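Local structure of hypothetical protein yqeU (Bacillus subtilis, 1VHK) at residues G88-K94 / F205-G209. The protein probably methylates the N3 position of uridine 1498 in 16S rRNA of the assembled 30S ribosomal subunit, using S-adenosyl-L-methionine as methyl donor. Residues are numbered along the deposited sequence.
Sequences GLPKGDK and FGPEG
The carboxylate of Glu208 lies over Pro90 and the start of Lys91, OE1 3.6 Å from Pro90 CA and OE2 3.0 Å from Lys91 CG. With chi1 m and chi2 p it reaches across in a bent course, so that OE2 accepts the nearly straight hydrogen bond from Lys91 N (3.0 Å) and the salt bridge from Lys94 NZ (2.7 Å). Lys94 reaches it in an extended m,t,t,t rotamer, whereas Lys91 (p,t,p,p) bends at its end to a long salt bridge, NZ to Glu208 OE1 3.9 Å. The loop 88-94 turns at Gly92 (phi 47°, psi -135°), and Lys94 N hydrogen-bonds to Lys91 O at 3.2 Å, closing the turn. Nearer the strands, Gly88 N donates to Phe205 O (3.0 Å), the last parallel rung. Gly88 CA then faces Pro207 CA at 4.8 Å, and Pro207 CB packs 3.7 Å from Gly88 O; a beta-carbon on Gly88 would crowd Pro207 CD. The Gly-Pro-Glu-Gly loop (206-209) in SPOUT relatives lies at the knotted S-adenosylmethionine site, so this corner probably borders the cofactor pocket. The pairing ties the C-terminal exits of neighbouring parallel strands 82-88 and 200-205 together, ahead of helices 94-104 and 213-221, while Phe205 packs on helix 239-253.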
loop_
_atom_site.group_PDB
_atom_site.type_symbol
_atom_site.label_atom_id
_atom_site.label_comp_id
_atom_site.label_asym_id
_atom_site.label_seq_id
_atom_site.Cartn_x
_atom_site.Cartn_y
_atom_site.Cartn_z
ATOM N N GLY A 88 -10.866 -3.495 -13.133
ATOM C CA GLY A 88 -10.990 -4.120 -14.474
ATOM C C GLY A 88 -9.874 -5.157 -14.652
ATOM O O GLY A 88 -8.677 -4.845 -14.555
ATOM N N LEU A 89 -10.258 -6.414 -14.902
ATOM C CA LEU A 89 -9.300 -7.506 -15.014
ATOM C C LEU A 89 -7.973 -7.090 -15.629
ATOM O O LEU A 89 -7.917 -6.811 -16.829
ATOM C CB LEU A 89 -9.887 -8.672 -15.775
ATOM C CG LEU A 89 -10.541 -9.830 -15.046
ATOM C CD1 LEU A 89 -10.068 -9.985 -13.613
ATOM C CD2 LEU A 89 -12.067 -9.743 -15.081
ATOM N N PRO A 90 -6.913 -7.046 -14.847
ATOM C CA PRO A 90 -5.588 -6.669 -15.340
ATOM C C PRO A 90 -4.902 -7.892 -15.941
ATOM O O PRO A 90 -5.389 -9.015 -15.782
ATOM C CB PRO A 90 -4.869 -6.216 -14.078
ATOM C CG PRO A 90 -5.514 -6.935 -12.955
ATOM C CD PRO A 90 -6.879 -7.369 -13.400
ATOM N N LYS A 91 -3.776 -7.698 -16.607
ATOM C CA LYS A 91 -3.064 -8.811 -17.209
ATOM C C LYS A 91 -2.080 -9.446 -16.231
ATOM O O LYS A 91 -2.073 -9.150 -15.036
ATOM C CB LYS A 91 -2.415 -8.410 -18.508
ATOM C CG LYS A 91 -1.392 -7.318 -18.508
ATOM C CD LYS A 91 -0.618 -7.221 -19.817
ATOM C CE LYS A 91 -1.522 -7.363 -21.037
ATOM N NZ LYS A 91 -2.742 -6.530 -20.925
ATOM N N GLY A 92 -1.276 -10.383 -16.742
ATOM C CA GLY A 92 -0.289 -11.066 -15.911
ATOM C C GLY A 92 -0.968 -11.517 -14.621
ATOM O O GLY A 92 -2.087 -12.022 -14.652
ATOM N N ASP A 93 -0.305 -11.302 -13.510
ATOM C CA ASP A 93 -0.822 -11.612 -12.199
ATOM C C ASP A 93 -0.992 -10.360 -11.333
ATOM O O ASP A 93 -0.908 -10.460 -10.099
ATOM C CB ASP A 93 0.164 -12.540 -11.465
ATOM C CG ASP A 93 0.024 -13.974 -11.917
ATOM O OD1 ASP A 93 -1.049 -14.573 -11.687
ATOM O OD2 ASP A 93 0.989 -14.498 -12.527
ATOM N N LYS A 94 -1.382 -9.227 -11.903
ATOM C CA LYS A 94 -1.543 -7.984 -11.171
ATOM C C LYS A 94 -2.697 -7.994 -10.193
ATOM O O LYS A 94 -2.683 -7.289 -9.170
ATOM C CB LYS A 94 -1.660 -6.820 -12.160
ATOM C CG LYS A 94 -0.410 -6.587 -12.981
ATOM C CD LYS A 94 -0.734 -5.865 -14.276
ATOM C CE LYS A 94 0.521 -5.436 -15.005
ATOM N NZ LYS A 94 0.280 -5.175 -16.442
ATOM N N PHE A 205 -11.627 0.980 -10.820
ATOM C CA PHE A 205 -10.440 1.320 -11.613
ATOM C C PHE A 205 -10.493 0.652 -12.979
ATOM O O PHE A 205 -11.018 -0.468 -13.087
ATOM C CB PHE A 205 -9.189 0.781 -10.859
ATOM C CG PHE A 205 -9.116 1.287 -9.450
ATOM C CD1 PHE A 205 -9.753 0.616 -8.434
ATOM C CD2 PHE A 205 -8.416 2.446 -9.165
ATOM C CE1 PHE A 205 -9.741 1.109 -7.149
ATOM C CE2 PHE A 205 -8.367 2.931 -7.871
ATOM C CZ PHE A 205 -9.009 2.243 -6.859
ATOM N N GLY A 206 -9.849 1.192 -13.988
ATOM C CA GLY A 206 -9.869 0.499 -15.300
ATOM C C GLY A 206 -8.609 -0.376 -15.392
ATOM O O GLY A 206 -7.788 -0.334 -14.489
ATOM N N PRO A 207 -8.479 -1.112 -16.481
ATOM C CA PRO A 207 -7.336 -1.997 -16.715
ATOM C C PRO A 207 -6.206 -1.237 -17.394
ATOM O O PRO A 207 -6.304 -0.010 -17.501
ATOM C CB PRO A 207 -7.911 -3.026 -17.685
ATOM C CG PRO A 207 -8.899 -2.250 -18.496
ATOM C CD PRO A 207 -9.500 -1.255 -17.533
ATOM N N GLU A 208 -5.118 -1.903 -17.751
ATOM C CA GLU A 208 -3.984 -1.253 -18.404
ATOM C C GLU A 208 -4.447 -0.233 -19.438
ATOM O O GLU A 208 -3.944 0.881 -19.536
ATOM C CB GLU A 208 -3.084 -2.272 -19.098
ATOM C CG GLU A 208 -2.277 -3.169 -18.189
ATOM C CD GLU A 208 -3.027 -4.328 -17.590
ATOM O OE1 GLU A 208 -4.219 -4.504 -17.875
ATOM O OE2 GLU A 208 -2.424 -5.070 -16.777
ATOM N N GLY A 209 -5.370 -0.662 -20.312
ATOM C CA GLY A 209 -5.939 0.239 -21.285
ATOM C C GLY A 209 -6.657 1.401 -20.613
ATOM O O GLY A 209 -6.613 2.514 -21.144
#